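Local coordinates for protein 3-oxo-tetronate kinase (Haemophilus influenzae, PDB 1YZY) that catalyses the ATP-dependent phosphorylation of 3-oxo-tetronate to 3-oxo-tetronate 4-phosphate, at residues A[349-354]-A[402-407]; A[246-251]-A[407-412]; A[60-65]-A[94-99]; A[3-8]-A[67-72]; A[111-116]-A[120-125]. All blocks are in the same frame, centred on the assembly; numbering follows the deposited sequence.

Contact 1 (A[349-354]-A[402-407]); sequences NFITAG and EDFFEY
The Phe405 ring turns its edge, not a face, to the strand: Ala353 CB lies in the ring plane, 3.7 Å from Phe405 CZ, and Ile351 CG2 comes near that plane further back along the rim, 4.0 Å from Phe405 CD1. On the Phe404 ring the in-plane edge is occupied by Phe405 CE1 of the same helix, while Ile351 CG2 approaches obliquely, 4.1 Å from Phe404 CE2. One methyl therefore serves both aromatic groups. It is placed there because CG2 of Ile351 is the branch anti to the backbone N, with CG1 turned beside that nitrogen (chi1 -57°). The two rings leave their successive helix positions differently: the CB of Phe404 already points at the strand, whereas that of Phe405 starts off to one side and its ring then comes nearer, reaching Ala353 with CZ. Within the nucleotide-binding C-terminal domain, the contact seats the first turn of helix 404-410 on strand 349-353, whose last residues run into Gly354, part of the ATP site by similarity, at the N-cap of the next helix. Thr352, on the other face of the strand, is hydrogen-bonded through OG1 to Ser358 OG. No hydrogen bond joins the two segments, and all four touching residues are buried. Val250 and Ser252 of the adjacent strand, with Gln262 and Val263 of helix 257-266, also pack against the Phe405 ring.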
# COMPACT_ATOMS: atom_id res chain seq x y z
N ASN A 349 13.61 -13.43 -9.74
CA ASN A 349 12.23 -13.37 -9.26
C ASN A 349 12.12 -13.98 -7.86
O ASN A 349 12.51 -15.13 -7.65
CB ASN A 349 11.29 -14.14 -10.20
CG ASN A 349 11.41 -13.71 -11.66
OD1 ASN A 349 11.29 -14.53 -12.57
ND2 ASN A 349 11.57 -12.41 -11.89
N PHE A 350 11.60 -13.21 -6.91
CA PHE A 350 11.44 -13.69 -5.54
C PHE A 350 9.98 -13.65 -5.11
O PHE A 350 9.33 -12.61 -5.19
CB PHE A 350 12.26 -12.83 -4.57
CG PHE A 350 13.74 -12.87 -4.81
CD1 PHE A 350 14.56 -13.66 -4.01
CD2 PHE A 350 14.31 -12.12 -5.83
CE1 PHE A 350 15.94 -13.71 -4.22
CE2 PHE A 350 15.68 -12.16 -6.05
CZ PHE A 350 16.50 -12.95 -5.25
N ILE A 351 9.46 -14.78 -4.66
CA ILE A 351 8.08 -14.88 -4.21
C ILE A 351 8.11 -15.21 -2.72
O ILE A 351 8.41 -16.34 -2.34
CB ILE A 351 7.32 -15.99 -4.99
CG1 ILE A 351 7.39 -15.70 -6.50
CG2 ILE A 351 5.87 -16.07 -4.54
CD1 ILE A 351 6.81 -16.79 -7.34
N THR A 352 7.83 -14.22 -1.89
CA THR A 352 7.84 -14.43 -0.44
C THR A 352 6.45 -14.56 0.17
O THR A 352 5.44 -14.14 -0.41
CB THR A 352 8.60 -13.29 0.27
OG1 THR A 352 8.02 -12.02 -0.09
CG2 THR A 352 10.08 -13.28 -0.17
N ALA A 353 6.39 -15.20 1.33
CA ALA A 353 5.13 -15.40 2.05
C ALA A 353 5.35 -15.04 3.52
O ALA A 353 6.24 -15.57 4.17
CB ALA A 353 4.67 -16.83 1.92
N GLY A 354 4.49 -14.16 4.03
CA GLY A 354 4.62 -13.73 5.41
C GLY A 354 5.09 -12.29 5.50
O GLY A 354 5.94 -11.85 4.72
N GLU A 402 -5.75 -20.65 -2.37
CA GLU A 402 -4.94 -21.83 -2.10
C GLU A 402 -3.79 -22.07 -3.07
O GLU A 402 -2.68 -22.43 -2.66
CB GLU A 402 -5.82 -23.08 -2.08
CG GLU A 402 -6.85 -23.10 -0.98
CD GLU A 402 -7.77 -24.29 -1.11
OE1 GLU A 402 -8.93 -24.08 -1.54
OE2 GLU A 402 -7.34 -25.42 -0.81
N ASP A 403 -4.06 -21.93 -4.36
CA ASP A 403 -3.05 -22.15 -5.39
C ASP A 403 -2.17 -20.93 -5.68
O ASP A 403 -1.65 -20.79 -6.79
CB ASP A 403 -3.73 -22.62 -6.68
CG ASP A 403 -4.53 -21.52 -7.38
OD1 ASP A 403 -4.66 -21.61 -8.62
OD2 ASP A 403 -5.01 -20.58 -6.71
N PHE A 404 -1.99 -20.06 -4.69
CA PHE A 404 -1.19 -18.86 -4.88
C PHE A 404 0.22 -19.03 -5.46
O PHE A 404 0.57 -18.36 -6.43
CB PHE A 404 -1.11 -18.05 -3.59
CG PHE A 404 -0.17 -16.87 -3.69
CD1 PHE A 404 -0.52 -15.76 -4.45
CD2 PHE A 404 1.09 -16.92 -3.11
CE1 PHE A 404 0.38 -14.71 -4.63
CE2 PHE A 404 2.00 -15.87 -3.29
CZ PHE A 404 1.64 -14.76 -4.05
N PHE A 405 1.04 -19.88 -4.85
CA PHE A 405 2.42 -20.04 -5.35
C PHE A 405 2.57 -20.37 -6.82
O PHE A 405 3.32 -19.68 -7.52
CB PHE A 405 3.22 -21.00 -4.48
CG PHE A 405 3.45 -20.49 -3.09
CD1 PHE A 405 3.88 -19.18 -2.89
CD2 PHE A 405 3.17 -21.28 -1.99
CE1 PHE A 405 4.03 -18.67 -1.61
CE2 PHE A 405 3.32 -20.79 -0.71
CZ PHE A 405 3.75 -19.48 -0.51
N GLU A 406 1.88 -21.41 -7.29
CA GLU A 406 1.97 -21.77 -8.70
C GLU A 406 1.29 -20.74 -9.60
O GLU A 406 1.78 -20.44 -10.70
CB GLU A 406 1.42 -23.18 -8.97
CG GLU A 406 -0.05 -23.38 -8.65
CD GLU A 406 -0.55 -24.74 -9.14
OE1 GLU A 406 -0.55 -24.97 -10.37
OE2 GLU A 406 -0.93 -25.57 -8.29
N TYR A 407 0.18 -20.18 -9.12
CA TYR A 407 -0.55 -19.16 -9.88
C TYR A 407 0.30 -17.93 -10.16
O TYR A 407 0.31 -17.42 -11.29
CB TYR A 407 -1.83 -18.74 -9.15
CG TYR A 407 -2.66 -17.77 -9.96
CD1 TYR A 407 -3.15 -18.13 -11.22
CD2 TYR A 407 -2.88 -16.47 -9.52
CE1 TYR A 407 -3.84 -17.22 -12.01
CE2 TYR A 407 -3.58 -15.54 -10.31
CZ TYR A 407 -4.05 -15.93 -11.56
OH TYR A 407 -4.72 -15.03 -12.36

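Contact 2 (A[246-251]-A[407-412]); sequences GKTVVL and YAQGMF
Thr248 OG1 lies 3.8 Å from Phe412 CZ, at the edge of the ring and in its plane, and the same oxygen forms a weak hydrogen bond with Asn349 OD1 of the neighbouring strand. The phenyl edge thus brings only C-H groups to a hydroxyl whose polar partner lies elsewhere. Phe412 reaches it with CG set between its own backbone N and carbonyl carbon (chi1 73°), and its ring also has Ala408 O at the edge; that carbonyl accepts a hydrogen bond from Trp382 NE1. Phe412 is poorly ordered, so its fit against Thr248 is best taken as approximate. Its backbone N is held 3.2 Å from Gln409 O as the chain leaves the helix. Gln409 itself stretches straight out toward the strand, and its terminal amide ends near the CG2 methyls of both Thr248 and Val250, at loose van der Waals distance. No hydrogen bond crosses the contact. Thr248 and Val250 share one face of the strand, while Val249 turns to the other and packs on Leu342 of helix 324-345. The C-terminal helix 404-410 thereby covers the face of strand 248-252 opposite that helix, next to Ile351 of strand 349-353 and Ala303 in the loop before strand 305-307.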
# COMPACT_ATOMS: atom_id res chain seq x y z
N GLY A 246 13.03 -15.88 -16.20
CA GLY A 246 14.25 -15.90 -15.42
C GLY A 246 14.14 -16.91 -14.29
O GLY A 246 13.14 -17.61 -14.19
N LYS A 247 15.20 -17.05 -13.50
CA LYS A 247 15.20 -17.98 -12.37
C LYS A 247 14.29 -17.43 -11.28
O LYS A 247 14.33 -16.24 -10.99
CB LYS A 247 16.62 -18.15 -11.82
CG LYS A 247 17.70 -18.37 -12.87
CD LYS A 247 17.54 -19.70 -13.59
CE LYS A 247 18.43 -19.76 -14.83
NZ LYS A 247 18.03 -18.74 -15.85
N THR A 248 13.53 -18.30 -10.61
CA THR A 248 12.61 -17.87 -9.57
C THR A 248 12.74 -18.72 -8.31
O THR A 248 13.13 -19.89 -8.39
CB THR A 248 11.13 -17.95 -10.07
OG1 THR A 248 10.95 -17.08 -11.20
CG2 THR A 248 10.13 -17.58 -8.98
N VAL A 249 12.41 -18.13 -7.16
CA VAL A 249 12.48 -18.83 -5.88
C VAL A 249 11.33 -18.39 -4.96
O VAL A 249 10.91 -17.23 -4.97
CB VAL A 249 13.86 -18.62 -5.18
CG1 VAL A 249 14.05 -17.17 -4.76
CG2 VAL A 249 14.00 -19.55 -3.98
N VAL A 250 10.80 -19.35 -4.21
CA VAL A 250 9.72 -19.11 -3.27
C VAL A 250 10.30 -19.27 -1.87
O VAL A 250 10.89 -20.31 -1.55
CB VAL A 250 8.55 -20.13 -3.45
CG1 VAL A 250 7.51 -19.96 -2.36
CG2 VAL A 250 7.90 -19.96 -4.81
N LEU A 251 10.16 -18.23 -1.05
CA LEU A 251 10.65 -18.25 0.33
C LEU A 251 9.45 -18.00 1.25
O LEU A 251 9.02 -16.86 1.41
CB LEU A 251 11.76 -17.20 0.51
CG LEU A 251 12.97 -17.32 -0.43
CD1 LEU A 251 13.85 -16.11 -0.34
CD2 LEU A 251 13.77 -18.58 -0.14
N TYR A 407 0.18 -20.18 -9.12
CA TYR A 407 -0.55 -19.16 -9.88
C TYR A 407 0.30 -17.93 -10.16
O TYR A 407 0.31 -17.42 -11.29
CB TYR A 407 -1.83 -18.74 -9.15
CG TYR A 407 -2.66 -17.77 -9.96
CD1 TYR A 407 -3.15 -18.13 -11.22
CD2 TYR A 407 -2.88 -16.47 -9.52
CE1 TYR A 407 -3.84 -17.22 -12.01
CE2 TYR A 407 -3.58 -15.54 -10.31
CZ TYR A 407 -4.05 -15.93 -11.56
OH TYR A 407 -4.72 -15.03 -12.36
N ALA A 408 0.96 -17.42 -9.12
CA ALA A 408 1.83 -16.26 -9.25
C ALA A 408 2.81 -16.45 -10.41
O ALA A 408 3.16 -15.50 -11.11
CB ALA A 408 2.59 -16.05 -7.96
N GLN A 409 3.26 -17.69 -10.60
CA GLN A 409 4.19 -18.04 -11.66
C GLN A 409 3.49 -18.31 -12.99
O GLN A 409 4.01 -17.96 -14.06
CB GLN A 409 5.00 -19.27 -11.26
CG GLN A 409 5.68 -19.13 -9.93
CD GLN A 409 6.51 -20.33 -9.58
OE1 GLN A 409 6.29 -20.97 -8.56
NE2 GLN A 409 7.49 -20.64 -10.43
N GLY A 410 2.34 -18.95 -12.92
CA GLY A 410 1.59 -19.27 -14.12
C GLY A 410 1.32 -18.10 -15.05
O GLY A 410 1.35 -18.28 -16.27
N MET A 411 1.06 -16.92 -14.51
CA MET A 411 0.77 -15.77 -15.37
C MET A 411 1.90 -15.24 -16.25
O MET A 411 1.63 -14.63 -17.28
CB MET A 411 0.12 -14.63 -14.58
CG MET A 411 0.94 -14.03 -13.45
SD MET A 411 -0.03 -12.80 -12.55
CE MET A 411 -1.03 -13.89 -11.53
N PHE A 412 3.16 -15.44 -15.85
CA PHE A 412 4.26 -14.96 -16.69
C PHE A 412 4.99 -16.07 -17.45
O PHE A 412 6.10 -15.88 -17.95
CB PHE A 412 5.24 -14.06 -15.91
CG PHE A 412 6.12 -14.79 -14.93
CD1 PHE A 412 5.64 -15.12 -13.66
CD2 PHE A 412 7.44 -15.09 -15.25
CE1 PHE A 412 6.47 -15.74 -12.73
CE2 PHE A 412 8.27 -15.70 -14.32
CZ PHE A 412 7.79 -16.03 -13.06

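Contact 3 (A[60-65]-A[94-99]); sequences EQSLRA and GPVTDA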
# COMPACT_ATOMS: atom_id res chain seq x y z
N GLU A 60 7.14 17.92 8.46
CA GLU A 60 8.44 17.99 7.80
C GLU A 60 8.63 16.89 6.77
O GLU A 60 9.12 17.14 5.68
CB GLU A 60 9.57 17.95 8.83
CG GLU A 60 10.97 18.16 8.23
CD GLU A 60 11.12 19.50 7.50
OE1 GLU A 60 10.39 20.47 7.83
OE2 GLU A 60 11.97 19.58 6.58
N GLN A 61 8.24 15.68 7.13
CA GLN A 61 8.35 14.52 6.24
C GLN A 61 7.49 14.69 4.99
O GLN A 61 7.93 14.39 3.88
CB GLN A 61 7.94 13.26 7.00
CG GLN A 61 8.84 12.99 8.20
CD GLN A 61 8.29 11.95 9.17
OE1 GLN A 61 7.21 11.40 8.96
NE2 GLN A 61 9.04 11.69 10.23
N SER A 62 6.26 15.16 5.20
CA SER A 62 5.31 15.39 4.11
C SER A 62 5.84 16.43 3.14
O SER A 62 5.66 16.31 1.92
CB SER A 62 3.96 15.82 4.67
OG SER A 62 3.32 14.76 5.38
N LEU A 63 6.47 17.47 3.69
CA LEU A 63 7.05 18.53 2.88
C LEU A 63 8.27 18.04 2.11
O LEU A 63 8.61 18.57 1.05
CB LEU A 63 7.42 19.71 3.76
CG LEU A 63 6.22 20.51 4.28
CD1 LEU A 63 6.62 21.42 5.42
CD2 LEU A 63 5.62 21.31 3.13
N ARG A 64 8.96 17.05 2.67
CA ARG A 64 10.14 16.47 2.04
C ARG A 64 9.70 15.56 0.91
O ARG A 64 10.35 15.51 -0.13
CB ARG A 64 10.97 15.68 3.07
CG ARG A 64 11.92 16.54 3.89
CD ARG A 64 12.51 15.76 5.06
NE ARG A 64 13.09 14.48 4.64
CZ ARG A 64 12.94 13.33 5.31
NH1 ARG A 64 12.22 13.29 6.43
NH2 ARG A 64 13.50 12.23 4.84
N ALA A 65 8.61 14.82 1.14
CA ALA A 65 8.06 13.92 0.13
C ALA A 65 7.62 14.73 -1.07
O ALA A 65 7.86 14.36 -2.22
CB ALA A 65 6.89 13.13 0.69
N GLY A 94 -5.12 17.57 9.19
CA GLY A 94 -5.27 19.01 9.02
C GLY A 94 -3.95 19.76 8.92
O GLY A 94 -3.78 20.59 8.02
N PRO A 95 -3.04 19.56 9.88
CA PRO A 95 -1.74 20.24 9.85
C PRO A 95 -0.98 19.99 8.54
O PRO A 95 -0.41 20.92 7.97
CB PRO A 95 -1.02 19.59 11.03
CG PRO A 95 -2.16 19.38 12.02
CD PRO A 95 -3.23 18.81 11.14
N VAL A 96 -0.96 18.74 8.09
CA VAL A 96 -0.27 18.37 6.86
C VAL A 96 -0.92 19.01 5.64
O VAL A 96 -0.22 19.47 4.74
CB VAL A 96 -0.19 16.83 6.67
CG1 VAL A 96 0.45 16.49 5.35
CG2 VAL A 96 0.63 16.22 7.79
N THR A 97 -2.25 19.02 5.60
CA THR A 97 -2.97 19.62 4.48
C THR A 97 -2.61 21.11 4.41
O THR A 97 -2.32 21.65 3.34
CB THR A 97 -4.51 19.45 4.64
OG1 THR A 97 -4.85 18.06 4.63
CG2 THR A 97 -5.26 20.13 3.50
N ASP A 98 -2.61 21.76 5.57
CA ASP A 98 -2.28 23.18 5.64
C ASP A 98 -0.86 23.48 5.21
O ASP A 98 -0.61 24.46 4.52
CB ASP A 98 -2.53 23.70 7.04
CG ASP A 98 -4.01 23.91 7.28
OD1 ASP A 98 -4.72 24.27 6.32
OD2 ASP A 98 -4.46 23.71 8.43
N ALA A 99 0.08 22.65 5.67
CA ALA A 99 1.48 22.83 5.32
C ALA A 99 1.65 22.67 3.81
O ALA A 99 2.36 23.44 3.18
CB ALA A 99 2.33 21.80 6.06
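Ser62 points its CB straight at helix 93-104, and Val96, whose CB starts off to one side, brings its methyls against it. The two methyls of Val96 are both turned to the serine hydroxyl, but unequally: CG1 comes to 3.4 Å from Ser62 OG, while CG2 stays 3.9 Å from Ser62 OG. The branch that presses closer is the one anti to the backbone N of Val96 (chi1 176°), and it also rests on the serine methylene, with Val96 CG1 3.6 Å from Ser62 CB. Such small groups let the backbones come close, the CA atoms of Ser62 and Val96 being 6.9 Å apart. One turn further along helix 93-104, Leu63 and Ala99 meet. Leu63 leaves its helix at an angle, and only its forked end swings back, placing CD2 3.9 Å from Ala99 O and CD1 4.4 Å from Ala99 CB. Ala99 aims its methyl at helix 55-71 and touches Ile59 there as well. The contact joins two helices of the sugar-binding domain, and beneath it Val96 packs on Phe79 of strand 77-80. Ser62 OG gives its hydrogen to Ala58 O of its own helix, so that hydrogen is already engaged where the oxygen borders the valine methyls. The contact therefore rests on van der Waals fit, with methyls lying against a hydroxyl and a carbonyl as well as against carbon, and no hydrogen bond joins the helices.

Contact 4 (A[3-8]-A[67-72]); sequences GVIADD and QWLKEN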
# COMPACT_ATOMS: atom_id res chain seq x y z
N GLY A 3 1.77 12.95 -7.85
CA GLY A 3 2.54 12.59 -6.68
C GLY A 3 1.65 12.32 -5.48
O GLY A 3 0.95 13.20 -5.03
N VAL A 4 1.68 11.10 -4.97
CA VAL A 4 0.87 10.74 -3.82
C VAL A 4 1.74 10.70 -2.58
O VAL A 4 2.86 10.19 -2.62
CB VAL A 4 0.22 9.37 -4.01
CG1 VAL A 4 -0.66 9.02 -2.81
CG2 VAL A 4 -0.59 9.34 -5.33
N ILE A 5 1.25 11.29 -1.49
CA ILE A 5 1.96 11.30 -0.22
C ILE A 5 1.07 10.57 0.76
O ILE A 5 0.10 11.13 1.26
CB ILE A 5 2.20 12.73 0.27
CG1 ILE A 5 3.08 13.48 -0.73
CG2 ILE A 5 2.88 12.70 1.64
CD1 ILE A 5 3.27 14.93 -0.41
N ALA A 6 1.40 9.31 1.03
CA ALA A 6 0.61 8.49 1.94
C ALA A 6 1.12 8.47 3.38
O ALA A 6 2.33 8.39 3.61
CB ALA A 6 0.52 7.09 1.39
N ASP A 7 0.19 8.50 4.33
CA ASP A 7 0.50 8.53 5.76
C ASP A 7 0.72 7.17 6.44
O ASP A 7 0.75 7.08 7.68
CB ASP A 7 -0.55 9.37 6.52
CG ASP A 7 -1.87 8.63 6.76
OD1 ASP A 7 -2.26 7.75 5.95
OD2 ASP A 7 -2.51 8.93 7.78
N ASP A 8 0.75 6.11 5.65
CA ASP A 8 1.02 4.77 6.18
C ASP A 8 1.34 3.80 5.04
O ASP A 8 1.07 4.10 3.88
CB ASP A 8 -0.11 4.26 7.10
CG ASP A 8 -1.24 3.59 6.34
OD1 ASP A 8 -1.51 4.01 5.19
OD2 ASP A 8 -1.86 2.67 6.90
N GLN A 67 8.69 17.80 -1.95
CA GLN A 67 9.83 18.41 -2.62
C GLN A 67 10.47 17.42 -3.58
O GLN A 67 10.87 17.78 -4.68
CB GLN A 67 10.84 18.92 -1.59
CG GLN A 67 11.96 19.75 -2.19
CD GLN A 67 11.46 20.99 -2.90
OE1 GLN A 67 12.01 21.39 -3.94
NE2 GLN A 67 10.44 21.63 -2.34
N TRP A 68 10.56 16.16 -3.15
CA TRP A 68 11.13 15.12 -3.99
C TRP A 68 10.20 14.86 -5.18
O TRP A 68 10.64 14.89 -6.33
CB TRP A 68 11.34 13.83 -3.19
CG TRP A 68 12.08 12.80 -3.98
CD1 TRP A 68 13.43 12.69 -4.11
CD2 TRP A 68 11.52 11.77 -4.80
NE1 TRP A 68 13.75 11.66 -4.96
CE2 TRP A 68 12.59 11.08 -5.40
CE3 TRP A 68 10.21 11.37 -5.09
CZ2 TRP A 68 12.40 10.01 -6.28
CZ3 TRP A 68 10.01 10.31 -5.96
CH2 TRP A 68 11.10 9.64 -6.55
N LEU A 69 8.94 14.56 -4.89
CA LEU A 69 7.95 14.32 -5.95
C LEU A 69 7.99 15.47 -6.96
O LEU A 69 7.92 15.24 -8.17
CB LEU A 69 6.55 14.16 -5.35
CG LEU A 69 6.31 12.87 -4.55
CD1 LEU A 69 5.15 13.06 -3.60
CD2 LEU A 69 6.06 11.66 -5.46
N LYS A 70 8.12 16.69 -6.46
CA LYS A 70 8.19 17.88 -7.30
C LYS A 70 9.45 17.85 -8.17
O LYS A 70 9.39 18.10 -9.38
CB LYS A 70 8.21 19.15 -6.43
CG LYS A 70 8.23 20.45 -7.22
CD LYS A 70 8.64 21.62 -6.35
CE LYS A 70 8.40 22.96 -7.06
NZ LYS A 70 9.05 23.03 -8.39
N GLU A 71 10.60 17.60 -7.53
CA GLU A 71 11.87 17.54 -8.24
C GLU A 71 11.87 16.43 -9.28
O GLU A 71 12.58 16.51 -10.29
CB GLU A 71 13.03 17.31 -7.27
CG GLU A 71 13.39 18.52 -6.41
CD GLU A 71 14.53 18.25 -5.42
OE1 GLU A 71 15.33 19.18 -5.18
OE2 GLU A 71 14.61 17.13 -4.88
N ASN A 72 11.05 15.41 -9.06
CA ASN A 72 10.98 14.30 -9.98
C ASN A 72 9.83 14.28 -10.99
O ASN A 72 9.39 13.22 -11.44
CB ASN A 72 11.12 12.97 -9.23
CG ASN A 72 12.57 12.65 -8.90
OD1 ASN A 72 13.30 12.09 -9.73
ND2 ASN A 72 13.03 13.06 -7.72
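Leu69 of helix 55-71 drops its side chain onto the start of strand 3-6, an inner strand of the alpha/beta sugar-binding domain with parallel neighbours 43-47 and 77-80. Helix and strand run nearly antiparallel (164°), their axes approaching to 8.8 Å. The tight part runs from Gly3 to Ile5. At Gly3 the backbones come closest: having no side chain, it lets its CA come within 5.7 Å of the CA of Leu69, and Leu69 CD2 rests 3.8 Å from Gly3 CA. The leucine fork lies along the strand, for its other methyl, CD1, reaches past Val4 O, at 3.8 Å, to the flank of Ile5. Ile46 and Ile44 of strand 43-47 and Phe77 of strand 77-80 enclose the same leucine, making it a buried plug between helix and sheet. On the outer side of the helix, Lys70 and Glu71 are exposed to solvent and stay clear of the strand. At the helix end the partly exposed Asn72 bonds weakly through ND2 to Trp68 O, at 3.3 Å, while Leu37 N holds its OD1. Inside, by contrast, the closest pair is aliphatic: Leu69 CD1 meets Ile5 CG1 at 3.6 Å, while the terminal Ile5 CD1 stands 4.1 Å from that same Leu69 CD1.

Contact 5 (A[111-116]-A[120-125]); sequences ITPALP and RTIFNG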
# COMPACT_ATOMS: atom_id res chain seq x y z
N ILE A 111 -11.78 17.07 0.64
CA ILE A 111 -11.57 16.03 1.63
C ILE A 111 -12.56 14.91 1.36
O ILE A 111 -13.76 15.15 1.29
CB ILE A 111 -11.82 16.60 3.05
CG1 ILE A 111 -10.74 17.61 3.41
CG2 ILE A 111 -11.96 15.48 4.08
CD1 ILE A 111 -10.97 18.30 4.71
N THR A 112 -12.06 13.69 1.18
CA THR A 112 -12.95 12.57 0.93
C THR A 112 -12.37 11.18 1.15
O THR A 112 -11.60 10.69 0.33
CB THR A 112 -13.61 12.63 -0.48
OG1 THR A 112 -14.40 11.44 -0.69
CG2 THR A 112 -12.57 12.75 -1.58
N PRO A 113 -12.63 10.59 2.32
CA PRO A 113 -12.15 9.25 2.65
C PRO A 113 -13.12 8.15 2.21
O PRO A 113 -13.18 7.06 2.78
CB PRO A 113 -12.25 9.23 4.18
CG PRO A 113 -13.34 10.21 4.48
CD PRO A 113 -13.01 11.32 3.54
N ALA A 114 -13.89 8.44 1.17
CA ALA A 114 -14.97 7.63 0.62
C ALA A 114 -14.65 6.71 -0.55
O ALA A 114 -13.85 7.01 -1.43
CB ALA A 114 -16.28 8.39 0.32
N LEU A 115 -15.35 5.58 -0.53
CA LEU A 115 -15.33 4.53 -1.54
C LEU A 115 -16.54 3.64 -1.23
O LEU A 115 -16.46 2.59 -0.62
CB LEU A 115 -14.06 3.69 -1.49
CG LEU A 115 -13.96 2.66 -2.62
CD1 LEU A 115 -14.30 3.30 -3.96
CD2 LEU A 115 -12.56 2.06 -2.65
N PRO A 116 -17.74 4.12 -1.59
CA PRO A 116 -19.03 3.47 -1.32
C PRO A 116 -19.10 1.98 -1.59
O PRO A 116 -19.79 1.26 -0.87
CB PRO A 116 -19.99 4.25 -2.21
CG PRO A 116 -19.40 5.61 -2.20
CD PRO A 116 -17.95 5.30 -2.44
N ARG A 120 -17.48 2.65 2.51
CA ARG A 120 -17.08 3.93 3.08
C ARG A 120 -17.89 5.01 2.38
O ARG A 120 -17.55 5.44 1.28
CB ARG A 120 -15.58 4.18 2.88
CG ARG A 120 -14.67 3.22 3.66
CD ARG A 120 -14.84 3.40 5.17
NE ARG A 120 -13.99 2.50 5.94
CZ ARG A 120 -14.34 1.27 6.32
NH1 ARG A 120 -15.52 0.77 5.99
NH2 ARG A 120 -13.50 0.54 7.04
N THR A 121 -18.98 5.42 3.02
CA THR A 121 -19.87 6.43 2.45
C THR A 121 -19.95 7.72 3.26
O THR A 121 -19.78 7.72 4.48
CB THR A 121 -21.28 5.86 2.24
OG1 THR A 121 -21.72 5.21 3.44
CG2 THR A 121 -21.27 4.83 1.12
N ILE A 122 -20.18 8.83 2.56
CA ILE A 122 -20.29 10.14 3.19
C ILE A 122 -21.61 10.82 2.85
O ILE A 122 -21.82 11.19 1.69
CB ILE A 122 -19.17 11.11 2.70
CG1 ILE A 122 -17.77 10.58 3.02
CG2 ILE A 122 -19.36 12.51 3.28
CD1 ILE A 122 -16.69 11.41 2.36
N PHE A 123 -22.52 10.94 3.81
CA PHE A 123 -23.78 11.64 3.55
C PHE A 123 -23.95 12.80 4.52
O PHE A 123 -23.97 12.62 5.74
CB PHE A 123 -25.00 10.71 3.60
CG PHE A 123 -26.29 11.41 3.20
CD1 PHE A 123 -26.47 11.87 1.90
CD2 PHE A 123 -27.29 11.65 4.14
CE1 PHE A 123 -27.62 12.57 1.53
CE2 PHE A 123 -28.44 12.35 3.79
CZ PHE A 123 -28.61 12.81 2.48
N ASN A 124 -24.12 13.99 3.95
CA ASN A 124 -24.28 15.23 4.71
C ASN A 124 -22.97 15.50 5.46
O ASN A 124 -22.96 16.15 6.51
CB ASN A 124 -25.46 15.16 5.69
CG ASN A 124 -26.71 15.86 5.16
OD1 ASN A 124 -26.64 16.81 4.38
ND2 ASN A 124 -27.87 15.39 5.60
N GLY A 125 -21.87 15.03 4.88
CA GLY A 125 -20.58 15.22 5.50
C GLY A 125 -20.28 14.23 6.60
O GLY A 125 -19.21 14.28 7.19
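With CG1 anti to its carbonyl carbon (chi1 -60°) and the chain extended beyond it (chi2 171°), Ile122 sends CD1 straight into the bend of segment 111-116. The arrangement is a reversal of the chain closed by a single antiparallel bridge, Leu115 with Arg120, a hydrogen-bonded pair at the start of strand 120-123 in the sugar-binding domain. Ile122 CD1 finds three neighbours on the opposing segment: Ala114 CB at 3.7 Å, Thr112 OG1 at 3.8 Å and Pro113 CD at 3.9 Å. It crosses Thr112 and Pro113 at about a right angle. The two bonds of the bridge differ in quality. Leu115 N donates to Arg120 O at 2.9 Å, in the carbonyl plane and on a lone pair; the return bond from Arg120 N to Leu115 O is longer, 3.3 Å, with the donor 61° out of the carbonyl plane. Arg120 starts toward segment 111-116, its CB near Pro113 O, but the side chain bends at its second torsion and carries the guanidinium away, NE forming a weak hydrogen bond with Ser83 OG. Leu152 of helix 152-159 packs on both Ile122 and Pro113, while strand 126-129 pairs with the strand's other edge. Beyond the strand, Asp197 binds the backbone N of Asn124 and Gly125 through its two carboxylate oxygens. Arg120 O also has Ala114 CB at 3.4 Å, and Thr121 CG2 lies 3.6 Å from Pro116 CB.

Overall arrangement
Contacts 1 and 2 lie in the nucleotide-binding domain and contacts 3, 4 and 5 in the sugar-binding domain, with about 37 Å between the centres of contacts 1 and 3. Contacts 1 and 2 set successive parts of helix 404-410 on adjacent strands, which are themselves joined by a backbone hydrogen bond of Ile351 with Val249 and probably another with Leu251. Contacts 3 and 4 likewise share helix 55-71 and meet where Ile5 CD1 lies 3.6 Å from Ser62 O. Contacts 1 and 4 are wholly buried and apolar; contact 2 is also buried, though its Phe412 is poorly ordered, and contact 3 is only partly buried. Contact 5, also buried, alone carries hydrogen bonds across its segments, as a local chain reversal.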